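Long-range contact in enterobactin synthetase component F-related protein (Vibrio cholerae serotype O1, PDB 4OXI), which probably activates glycine with ATP, as an adenylation enzyme of a lipopolysaccharide modification pathway that gives resistance to antimicrobial peptides: residues A368-R373 with V383-A388. Sequence-based numbering, arbitrary orientation.
Sequences AVTYHR and VPIGRA. With GAP (glycyl-adenosine-5'-phosphate), chain B.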
loop_
_atom_site.group_PDB
_atom_site.type_symbol
_atom_site.label_atom_id
_atom_site.label_comp_id
_atom_site.label_asym_id
_atom_site.label_seq_id
_atom_site.Cartn_x
_atom_site.Cartn_y
_atom_site.Cartn_z
ATOM N N ALA A 368 8.618 2.637 1.214
ATOM C CA ALA A 368 9.258 3.929 1.441
ATOM C C ALA A 368 10.739 3.808 1.158
ATOM O O ALA A 368 11.334 2.759 1.429
ATOM C CB ALA A 368 9.031 4.404 2.885
ATOM N N VAL A 369 11.347 4.880 0.658
ATOM C CA VAL A 369 12.772 4.843 0.337
ATOM C C VAL A 369 13.571 5.890 1.118
ATOM O O VAL A 369 14.792 5.778 1.248
ATOM C CB VAL A 369 13.018 4.967 -1.196
ATOM C CG1 VAL A 369 12.651 6.343 -1.689
ATOM C CG2 VAL A 369 14.457 4.636 -1.548
ATOM N N THR A 370 12.890 6.902 1.648
ATOM C CA THR A 370 13.542 7.839 2.549
ATOM C C THR A 370 12.726 8.019 3.810
ATOM O O THR A 370 11.547 7.640 3.870
ATOM C CB THR A 370 13.715 9.234 1.927
ATOM O OG1 THR A 370 12.438 9.886 1.878
ATOM C CG2 THR A 370 14.325 9.152 0.517
ATOM N N TYR A 371 13.352 8.636 4.804
ATOM C CA TYR A 371 12.717 8.884 6.090
ATOM C C TYR A 371 13.332 10.128 6.716
ATOM O O TYR A 371 14.467 10.502 6.404
ATOM C CB TYR A 371 12.950 7.712 7.035
ATOM C CG TYR A 371 14.344 7.721 7.625
ATOM C CD1 TYR A 371 14.570 8.176 8.919
ATOM C CD2 TYR A 371 15.438 7.284 6.882
ATOM C CE1 TYR A 371 15.846 8.196 9.461
ATOM C CE2 TYR A 371 16.721 7.303 7.418
ATOM C CZ TYR A 371 16.913 7.757 8.708
ATOM O OH TYR A 371 18.173 7.772 9.251
ATOM N N HIS A 372 12.592 10.743 7.625
ATOM C CA HIS A 372 13.087 11.886 8.347
ATOM C C HIS A 372 12.423 11.961 9.712
ATOM O O HIS A 372 11.197 12.006 9.790
ATOM C CB HIS A 372 12.756 13.156 7.585
ATOM C CG HIS A 372 13.347 14.382 8.201
ATOM N ND1 HIS A 372 14.702 14.638 8.182
ATOM C CD2 HIS A 372 12.773 15.416 8.863
ATOM C CE1 HIS A 372 14.935 15.783 8.803
ATOM N NE2 HIS A 372 13.783 16.272 9.226
ATOM N N ARG A 373 13.205 11.985 10.791
ATOM C CA ARG A 373 12.609 12.193 12.115
ATOM C C ARG A 373 12.132 13.632 12.261
ATOM O O ARG A 373 12.905 14.579 12.071
ATOM C CB ARG A 373 13.586 11.872 13.241
ATOM C CG ARG A 373 14.036 10.440 13.270
ATOM C CD ARG A 373 14.860 10.126 14.529
ATOM N NE ARG A 373 15.479 8.811 14.394
ATOM C CZ ARG A 373 16.546 8.567 13.632
ATOM N NH1 ARG A 373 17.037 7.333 13.555
ATOM N NH2 ARG A 373 17.124 9.555 12.943
ATOM N N VAL A 383 7.469 19.070 6.858
ATOM C CA VAL A 383 8.477 18.125 7.308
ATOM C C VAL A 383 9.187 17.587 6.079
ATOM O O VAL A 383 8.539 17.138 5.127
ATOM C CB VAL A 383 7.832 16.980 8.096
ATOM C CG1 VAL A 383 8.881 15.999 8.595
ATOM C CG2 VAL A 383 7.012 17.533 9.256
ATOM N N PRO A 384 10.523 17.656 6.074
ATOM C CA PRO A 384 11.322 17.085 4.978
ATOM C C PRO A 384 11.019 15.596 4.792
ATOM O O PRO A 384 10.623 14.944 5.758
ATOM C CB PRO A 384 12.762 17.238 5.476
ATOM C CG PRO A 384 12.707 18.392 6.482
ATOM C CD PRO A 384 11.341 18.340 7.095
ATOM N N ILE A 385 11.206 15.065 3.586
ATOM C CA ILE A 385 11.111 13.615 3.388
ATOM C C ILE A 385 12.449 12.957 3.733
ATOM O O ILE A 385 12.547 11.734 3.850
ATOM C CB ILE A 385 10.663 13.235 1.958
ATOM C CG1 ILE A 385 11.529 13.914 0.896
ATOM C CG2 ILE A 385 9.207 13.622 1.733
ATOM C CD1 ILE A 385 11.290 13.337 -0.536
ATOM N N GLY A 386 13.487 13.775 3.888
ATOM C CA GLY A 386 14.698 13.316 4.555
ATOM C C GLY A 386 15.775 12.781 3.641
ATOM O O GLY A 386 16.128 13.402 2.630
ATOM N N ARG A 387 16.306 11.623 4.003
ATOM C CA ARG A 387 17.327 10.979 3.192
ATOM C C ARG A 387 17.080 9.484 3.120
ATOM O O ARG A 387 16.290 8.937 3.896
ATOM C CB ARG A 387 18.722 11.265 3.759
ATOM C CG ARG A 387 18.815 11.089 5.266
ATOM C CD ARG A 387 20.281 11.161 5.770
ATOM N NE ARG A 387 20.906 12.441 5.450
ATOM C CZ ARG A 387 22.049 12.561 4.783
ATOM N NH1 ARG A 387 22.548 13.767 4.518
ATOM N NH2 ARG A 387 22.697 11.472 4.384
ATOM N N ALA A 388 17.770 8.830 2.192
ATOM C CA ALA A 388 17.538 7.430 1.890
ATOM C C ALA A 388 18.057 6.527 2.984
ATOM O O ALA A 388 18.999 6.879 3.691
ATOM C CB ALA A 388 18.205 7.068 0.567
HETATM N N GAP B . 4.302 3.533 -0.677
HETATM C CA GAP B . 3.688 4.674 0.064
HETATM C C GAP B . 2.798 5.416 -0.914
HETATM O O GAP B . 2.131 6.383 -0.594
HETATM P PA GAP B . 1.894 5.466 -3.509
HETATM O O1A GAP B . 2.547 4.824 -4.708
HETATM O O2A GAP B . 0.415 5.257 -3.227
HETATM O O3A GAP B . 2.776 4.932 -2.282
HETATM C "C5'" GAP B . 3.513 7.464 -4.020
HETATM O "O5'" GAP B . 2.212 7.039 -3.614
HETATM C "C4'" GAP B . 3.530 8.977 -4.101
HETATM O "O4'" GAP B . 3.012 9.523 -2.886
HETATM C "C3'" GAP B . 4.925 9.555 -4.184
HETATM O "O3'" GAP B . 5.406 9.552 -5.527
HETATM C "C2'" GAP B . 4.722 10.951 -3.620
HETATM O "O2'" GAP B . 4.098 11.786 -4.583
HETATM C "C1'" GAP B . 3.648 10.764 -2.581
HETATM N N9 GAP B . 4.273 10.660 -1.244
HETATM C C8 GAP B . 4.558 9.513 -0.598
HETATM N N7 GAP B . 5.110 9.759 0.616
HETATM C C5 GAP B . 5.195 11.101 0.750
HETATM C C6 GAP B . 5.697 12.031 1.782
HETATM N N6 GAP B . 6.207 11.563 2.953
HETATM N N1 GAP B . 5.607 13.357 1.521
HETATM C C2 GAP B . 5.090 13.833 0.365
HETATM N N3 GAP B . 4.618 13.036 -0.614
HETATM C C4 GAP B . 4.640 11.689 -0.478
#
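Tyr371 and Arg387 form the hydrogen-bonded pair of a short antiparallel bridge that adds strand 387-388 to the edge of a mixed five-stranded sheet in the AMP-binding fold of this adenylation enzyme. Their backbones exchange two bonds, Tyr371 N to Arg387 O at 3.1 Å and Arg387 N to Tyr371 O at 3.2 Å. Just before Arg387, Gly386, with a positive phi of 94°, brings its CA up against His372 CB and to 3.4 Å from Tyr371 O, in a CA-H...O contact.

His372 packs against Val383 and Pro384. Its CB lies 3.3 Å from Pro384 O, a carbonyl that also accepts a hydrogen bond from Asn358 ND2. With CG anti to the backbone N (chi1 -175°), the imidazole reaches the proline, whose CB sits over the centre of one ring face in a CH-pi contact, 3.9 Å from the centroid. CG itself lies near Pro384 O and CB, and ND1 near Gly386 CA. Farther out, CD2 meets Pro384 CD and, at the ring edge, Val383 CG1, CE1 comes near Pro384 CG, and NE2 at the tip has that same Pro384 CG above it at 3.6 Å. Beyond the proline, Val460 and Ile462 of strand 460-466 continue the packing.

On the ligand side, Thr370 joins Ile385 to strand 370-373 through a side-chain bond. Chi1 of 73° sets its hydroxyl between the backbone N and the carbonyl carbon, from where OG1 donates to Ile385 O at 2.7 Å, approaching from above the carbonyl plane. Ile385 belongs to the glycyl-adenosine-5'-phosphate pocket, and its methyl CG2 sits above the plane of the adenine, just outside the ring, 3.6 Å from N1 of the ligand and close to the exocyclic N6.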